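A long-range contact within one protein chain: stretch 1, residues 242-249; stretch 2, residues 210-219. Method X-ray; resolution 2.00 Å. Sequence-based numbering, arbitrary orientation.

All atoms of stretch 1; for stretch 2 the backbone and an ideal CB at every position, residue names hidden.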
ATOM      1  N   GLY B 242      28.984  -6.938  11.672  1.00 27.01           N
ATOM      2  CA  GLY B 242      30.407  -6.752  11.983  1.00 29.19           C
ATOM      3  C   GLY B 242      30.736  -5.274  12.112  1.00 29.38           C
ATOM      4  O   GLY B 242      31.368  -4.860  13.089  1.00 31.15           O
ATOM      5  N   TYR B 243      30.272  -4.481  11.141  1.00 27.93           N
ATOM      6  CA  TYR B 243      30.486  -3.029  11.154  1.00 28.33           C
ATOM      7  C   TYR B 243      29.790  -2.383  12.353  1.00 29.00           C
ATOM      8  O   TYR B 243      30.413  -1.624  13.082  1.00 30.69           O
ATOM      9  CB  TYR B 243      30.006  -2.360   9.866  1.00 27.00           C
ATOM     10  CG  TYR B 243      30.084  -0.831   9.910  1.00 27.93           C
ATOM     11  CD1 TYR B 243      29.026  -0.055  10.392  1.00 27.79           C
ATOM     12  CD2 TYR B 243      31.234  -0.168   9.500  1.00 29.56           C
ATOM     13  CE1 TYR B 243      29.115   1.335  10.448  1.00 28.78           C
ATOM     14  CE2 TYR B 243      31.322   1.218   9.541  1.00 30.50           C
ATOM     15  CZ  TYR B 243      30.261   1.961  10.014  1.00 30.07           C
ATOM     16  OH  TYR B 243      30.390   3.334  10.040  1.00 31.41           O
ATOM     17  N   LEU B 244      28.500  -2.681  12.530  1.00 27.70           N
ATOM     18  CA  LEU B 244      27.675  -2.042  13.561  1.00 28.73           C
ATOM     19  C   LEU B 244      28.210  -2.301  14.969  1.00 31.25           C
ATOM     20  O   LEU B 244      28.248  -1.402  15.821  1.00 33.07           O
ATOM     21  CB  LEU B 244      26.232  -2.535  13.469  1.00 26.80           C
ATOM     22  CG  LEU B 244      25.399  -2.051  12.278  1.00 25.10           C
ATOM     23  CD1 LEU B 244      24.011  -2.676  12.275  1.00 23.99           C
ATOM     24  CD2 LEU B 244      25.302  -0.529  12.246  1.00 25.24           C
ATOM     25  N   VAL B 245      28.631  -3.540  15.183  1.00 31.86           N
ATOM     26  CA  VAL B 245      29.074  -4.012  16.480  1.00 34.83           C
ATOM     27  C   VAL B 245      30.464  -3.437  16.760  1.00 37.08           C
ATOM     28  O   VAL B 245      30.830  -3.227  17.910  1.00 39.57           O
ATOM     29  CB  VAL B 245      28.957  -5.554  16.503  1.00 34.83           C
ATOM     30  CG1 VAL B 245      30.240  -6.267  16.865  1.00 36.88           C
ATOM     31  CG2 VAL B 245      27.723  -6.009  17.261  1.00 34.35           C
ATOM     32  N   ASP B 246      31.203  -3.116  15.695  1.00 36.47           N
ATOM     33  CA  ASP B 246      32.440  -2.350  15.838  1.00 38.98           C
ATOM     34  C   ASP B 246      32.167  -0.910  16.281  1.00 39.84           C
ATOM     35  O   ASP B 246      32.907  -0.370  17.103  1.00 42.82           O
ATOM     36  CB  ASP B 246      33.275  -2.369  14.544  1.00 38.30           C
ATOM     37  CG  ASP B 246      34.682  -1.817  14.743  1.00 40.95           C
ATOM     38  OD1 ASP B 246      35.380  -2.238  15.692  1.00 43.08           O
ATOM     39  OD2 ASP B 246      35.100  -0.959  13.938  1.00 41.08           O
ATOM     40  N   VAL B 247      31.116  -0.305  15.726  1.00 38.06           N
ATOM     41  CA  VAL B 247      30.676   1.046  16.074  1.00 38.55           C
ATOM     42  C   VAL B 247      30.028   1.092  17.460  1.00 40.15           C
ATOM     43  O   VAL B 247      30.345   1.974  18.259  1.00 42.78           O
ATOM     44  CB  VAL B 247      29.657   1.587  15.038  1.00 36.25           C
ATOM     45  CG1 VAL B 247      28.996   2.879  15.512  1.00 36.72           C
ATOM     46  CG2 VAL B 247      30.324   1.799  13.683  1.00 35.16           C
ATOM     47  N   TYR B 248      29.148   0.133  17.751  1.00 38.68           N
ATOM     48  CA  TYR B 248      28.268   0.222  18.919  1.00 39.60           C
ATOM     49  C   TYR B 248      28.543  -0.706  20.099  1.00 42.11           C
ATOM     50  O   TYR B 248      27.955  -0.520  21.181  1.00 43.75           O
ATOM     51  CB  TYR B 248      26.811   0.047  18.480  1.00 36.96           C
ATOM     52  CG  TYR B 248      26.286   1.148  17.599  1.00 35.53           C
ATOM     53  CD1 TYR B 248      26.149   2.447  18.084  1.00 36.96           C
ATOM     54  CD2 TYR B 248      25.910   0.887  16.272  1.00 33.63           C
ATOM     55  CE1 TYR B 248      25.652   3.456  17.278  1.00 36.28           C
ATOM     56  CE2 TYR B 248      25.407   1.888  15.458  1.00 32.58           C
ATOM     57  CZ  TYR B 248      25.280   3.166  15.968  1.00 33.61           C
ATOM     58  OH  TYR B 248      24.786   4.158  15.165  1.00 33.22           O
ATOM     59  N   SER B 249      29.440  -1.673  19.914  1.00 42.67           N
ATOM     60  CA  SER B 249      29.683  -2.754  20.876  1.00 44.71           C
ATOM     61  C   SER B 249      28.594  -3.811  20.763  1.00 43.07           C
ATOM     62  O   SER B 249      27.409  -3.486  20.644  1.00 41.83           O
ATOM     63  CB  SER B 249      29.800  -2.256  22.330  1.00 48.02           C
ATOM     64  OG  SER B 249      28.508  -2.215  22.935  1.00 48.66           O
ATOM     65  N   UNK B 210      25.844   0.119   6.025  1.00 22.55           N
ATOM     66  CA  UNK B 210      25.848   0.316   7.469  1.00 23.79           C
ATOM     67  C   UNK B 210      26.582   1.625   7.834  1.00 25.52           C
ATOM     68  O   UNK B 210      26.106   2.394   8.700  1.00 26.12           O
ATOM     69  CB  UNK B 210      26.504  -0.880   8.163  1.00 23.79           C
ATOM     70  N   UNK B 211      27.721   1.883   7.176  1.00 25.87           N
ATOM     71  CA  UNK B 211      28.446   3.159   7.362  1.00 27.90           C
ATOM     72  C   UNK B 211      27.523   4.362   7.084  1.00 27.90           C
ATOM     73  O   UNK B 211      27.436   5.294   7.900  1.00 29.24           O
ATOM     74  CB  UNK B 211      29.668   3.215   6.443  1.00 27.90           C
ATOM     75  N   UNK B 212      26.828   4.318   5.949  1.00 25.79           N
ATOM     76  CA  UNK B 212      25.859   5.362   5.600  1.00 25.92           C
ATOM     77  C   UNK B 212      24.777   5.521   6.657  1.00 25.43           C
ATOM     78  O   UNK B 212      24.468   6.642   7.056  1.00 26.75           O
ATOM     79  CB  UNK B 212      25.212   5.049   4.249  1.00 25.92           C
ATOM     80  N   UNK B 213      24.207   4.398   7.093  1.00 23.98           N
ATOM     81  CA  UNK B 213      23.138   4.403   8.096  1.00 23.82           C
ATOM     82  C   UNK B 213      23.588   5.000   9.425  1.00 25.31           C
ATOM     83  O   UNK B 213      22.824   5.726  10.047  1.00 25.55           O
ATOM     84  CB  UNK B 213      22.628   2.979   8.323  1.00 23.82           C
ATOM     85  N   UNK B 214      24.823   4.708   9.844  1.00 26.06           N
ATOM     86  CA  UNK B 214      25.342   5.247  11.099  1.00 28.19           C
ATOM     87  C   UNK B 214      25.487   6.763  10.975  1.00 29.95           C
ATOM     88  O   UNK B 214      25.059   7.497  11.854  1.00 30.75           O
ATOM     89  CB  UNK B 214      26.682   4.602  11.459  1.00 28.19           C
ATOM     90  N   UNK B 215      26.081   7.213   9.870  1.00 30.62           N
ATOM     91  CA  UNK B 215      26.172   8.638   9.562  1.00 32.58           C
ATOM     92  C   UNK B 215      24.773   9.252   9.578  1.00 32.04           C
ATOM     93  O   UNK B 215      24.573  10.318  10.128  1.00 33.77           O
ATOM     94  CB  UNK B 215      26.845   8.862   8.207  1.00 32.58           C
ATOM     95  N   UNK B 216      23.810   8.580   8.951  1.00 29.77           N
ATOM     96  CA  UNK B 216      22.448   9.110   8.915  1.00 29.50           C
ATOM     97  C   UNK B 216      21.813   9.160  10.309  1.00 29.90           C
ATOM     98  O   UNK B 216      21.173  10.149  10.656  1.00 31.77           O
ATOM     99  CB  UNK B 216      21.583   8.261   7.981  1.00 29.50           C
ATOM    100  N   UNK B 217      21.991   8.101  11.099  1.00 28.81           N
ATOM    101  CA  UNK B 217      21.483   8.073  12.474  1.00 29.38           C
ATOM    102  C   UNK B 217      22.120   9.165  13.332  1.00 32.27           C
ATOM    103  O   UNK B 217      21.427   9.832  14.106  1.00 33.40           O
ATOM    104  CB  UNK B 217      21.739   6.702  13.104  1.00 29.38           C
ATOM    105  N   UNK B 218      23.419   9.373  13.168  1.00 33.71           N
ATOM    106  CA  UNK B 218      24.106  10.459  13.871  1.00 37.46           C
ATOM    107  C   UNK B 218      23.556  11.839  13.488  1.00 39.21           C
ATOM    108  O   UNK B 218      23.388  12.687  14.349  1.00 40.96           O
ATOM    109  CB  UNK B 218      25.606  10.402  13.576  1.00 37.46           C
ATOM    110  N   UNK B 219      23.257  12.053  12.205  1.00 39.19           N
ATOM    111  CA  UNK B 219      22.641  13.319  11.776  1.00 41.85           C
ATOM    112  C   UNK B 219      21.250  13.505  12.404  1.00 41.43           C
ATOM    113  O   UNK B 219      20.842  14.629  12.712  1.00 43.08           O
ATOM    114  CB  UNK B 219      22.535  13.364  10.250  1.00 41.85           C
TER

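Two helical segments meet at 38° between their N-to-C directions, with axes 10.0 Å apart at closest approach. Every position of stretch 2 has helical backbone angles, so the direction of CA-to-CB decides most of what follows.

Position 210 points toward stretch 1 where the backbones run close: its CA lies 6.8 Å from the CA of Leu244. Its ideal CB is already 3.5 Å from Tyr243 CD1, a tight fit, and 4.3 Å from Leu244 CD2. A small residue is the natural reading. It is Ala210, whose methyl packs against both.

Position 211 points sideways, yet its ideal CB is 3.7 Å from Tyr243 OH. A short polar side chain able to reach the hydroxyl would suit, among them aspartate, asparagine or serine. The residue is Asp211, with chi1 t. Its OD1 lies 2.9 Å from Tyr243 OH, a weak hydrogen bond for which the phenol proton is not committed, while its backbone N sits over one face of the Tyr243 ring.

Position 212 points away and 213 sideways; neither ideal CB has stretch 1 within 5.5 Å, so the contact sets no preference. They are Glu212 and Ala213.

Position 214 points straight into a hollow formed by Tyr243, Leu244, Val247 and Tyr248. Its ideal CB is 4.2 Å from both Tyr243 OH and Tyr248 OH, which leaves room for a modest apolar side chain; valine or isoleucine would be reasonable guesses. Val214 is the knob in this hole. Its CG2 reaches 3.6 Å from Tyr243 CE1, near the ring plane at the edge, and 3.9 Å from Leu244 CD2; its CG1 is 4.1 Å from Val247 CG1.

Positions 215 and 216 find nothing of stretch 1 near their ideal CB atoms. Many side chains would do; they are Glu215 and Gln216.

Position 217 points toward stretch 1 again, but its ideal CB is 4.5 Å from Tyr248 OH. A longer, flexible apolar chain, methionine or leucine, could close that gap. Met217 does so with its terminal methyl, CE lying 3.6 Å from Tyr248 OH.

Position 218 points sideways with no neighbour close to its ideal CB, so only a long side chain could return to the contact; lysine, arginine or glutamine might. Arg218 extends until NH2 is 3.8 Å from Val247 CG1. Its NH1 donates to a water 3.1 Å from that nitrogen, and the same water is hydrogen-bonded to Tyr243 OH at 2.9 Å, bridging the helices.

Position 219 is out of reach and unconstrained here; it is Glu219.

Stretch 2 (210-219) ADEAVEQMRE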
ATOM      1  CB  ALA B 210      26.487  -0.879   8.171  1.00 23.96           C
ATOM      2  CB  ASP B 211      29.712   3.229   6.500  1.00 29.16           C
ATOM      3  CG  ASP B 211      30.515   4.514   6.739  1.00 32.51           C
ATOM      4  OD1 ASP B 211      31.383   4.496   7.618  1.00 33.88           O
ATOM      5  OD2 ASP B 211      30.272   5.545   6.073  1.00 33.16           O
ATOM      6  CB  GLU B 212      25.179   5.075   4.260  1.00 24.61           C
ATOM      7  CG  GLU B 212      26.066   5.208   3.037  1.00 24.94           C
ATOM      8  CD  GLU B 212      25.353   4.758   1.776  1.00 24.15           C
ATOM      9  OE1 GLU B 212      24.125   4.446   1.873  1.00 23.07           O
ATOM     10  OE2 GLU B 212      26.003   4.731   0.690  1.00 24.36           O
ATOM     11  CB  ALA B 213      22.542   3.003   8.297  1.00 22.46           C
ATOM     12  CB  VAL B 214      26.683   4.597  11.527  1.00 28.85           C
ATOM     13  CG1 VAL B 214      27.299   5.351  12.692  1.00 31.29           C
ATOM     14  CG2 VAL B 214      26.455   3.161  11.951  1.00 28.07           C
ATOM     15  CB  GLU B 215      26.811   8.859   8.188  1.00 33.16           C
ATOM     16  CG  GLU B 215      27.035  10.327   7.850  1.00 36.19           C
ATOM     17  CD  GLU B 215      27.514  10.557   6.417  1.00 36.93           C
ATOM     18  OE1 GLU B 215      27.566   9.600   5.622  1.00 35.20           O
ATOM     19  OE2 GLU B 215      27.836  11.717   6.073  1.00 39.53           O
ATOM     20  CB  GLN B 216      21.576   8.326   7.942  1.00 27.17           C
ATOM     21  CG  GLN B 216      21.873   8.623   6.485  1.00 27.33           C
ATOM     22  CD  GLN B 216      21.404   7.518   5.582  1.00 25.18           C
ATOM     23  OE1 GLN B 216      21.620   6.345   5.872  1.00 24.29           O
ATOM     24  NE2 GLN B 216      20.741   7.876   4.498  1.00 24.99           N
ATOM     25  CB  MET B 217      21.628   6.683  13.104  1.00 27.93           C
ATOM     26  CG  MET B 217      20.575   5.682  12.625  1.00 25.50           C
ATOM     27  SD  MET B 217      20.670   3.995  13.293  1.00 24.26           S
ATOM     28  CE  MET B 217      22.266   3.417  12.733  1.00 24.07           C
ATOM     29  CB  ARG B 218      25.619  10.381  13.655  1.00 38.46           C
ATOM     30  CG  ARG B 218      26.307   9.320  14.498  1.00 38.62           C
ATOM     31  CD  ARG B 218      27.778   9.190  14.110  1.00 39.98           C
ATOM     32  NE  ARG B 218      28.458   8.135  14.858  1.00 40.33           N
ATOM     33  CZ  ARG B 218      29.525   7.459  14.422  1.00 40.57           C
ATOM     34  NH1 ARG B 218      30.044   7.681  13.216  1.00 40.52           N
ATOM     35  NH2 ARG B 218      30.049   6.512  15.180  1.00 41.10           N
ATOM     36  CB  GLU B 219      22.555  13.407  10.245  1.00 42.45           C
ATOM     37  CG  GLU B 219      21.924  14.705   9.728  1.00 46.17           C
ATOM     38  CD  GLU B 219      21.904  14.803   8.209  1.00 47.21           C
ATOM     39  OE1 GLU B 219      21.560  13.799   7.541  1.00 47.60           O
ATOM     40  OE2 GLU B 219      22.232  15.888   7.675  1.00 50.32           O
TER
HETATM   41  O   HOH W   1      31.480   5.200  11.928  1.00 38.07           O
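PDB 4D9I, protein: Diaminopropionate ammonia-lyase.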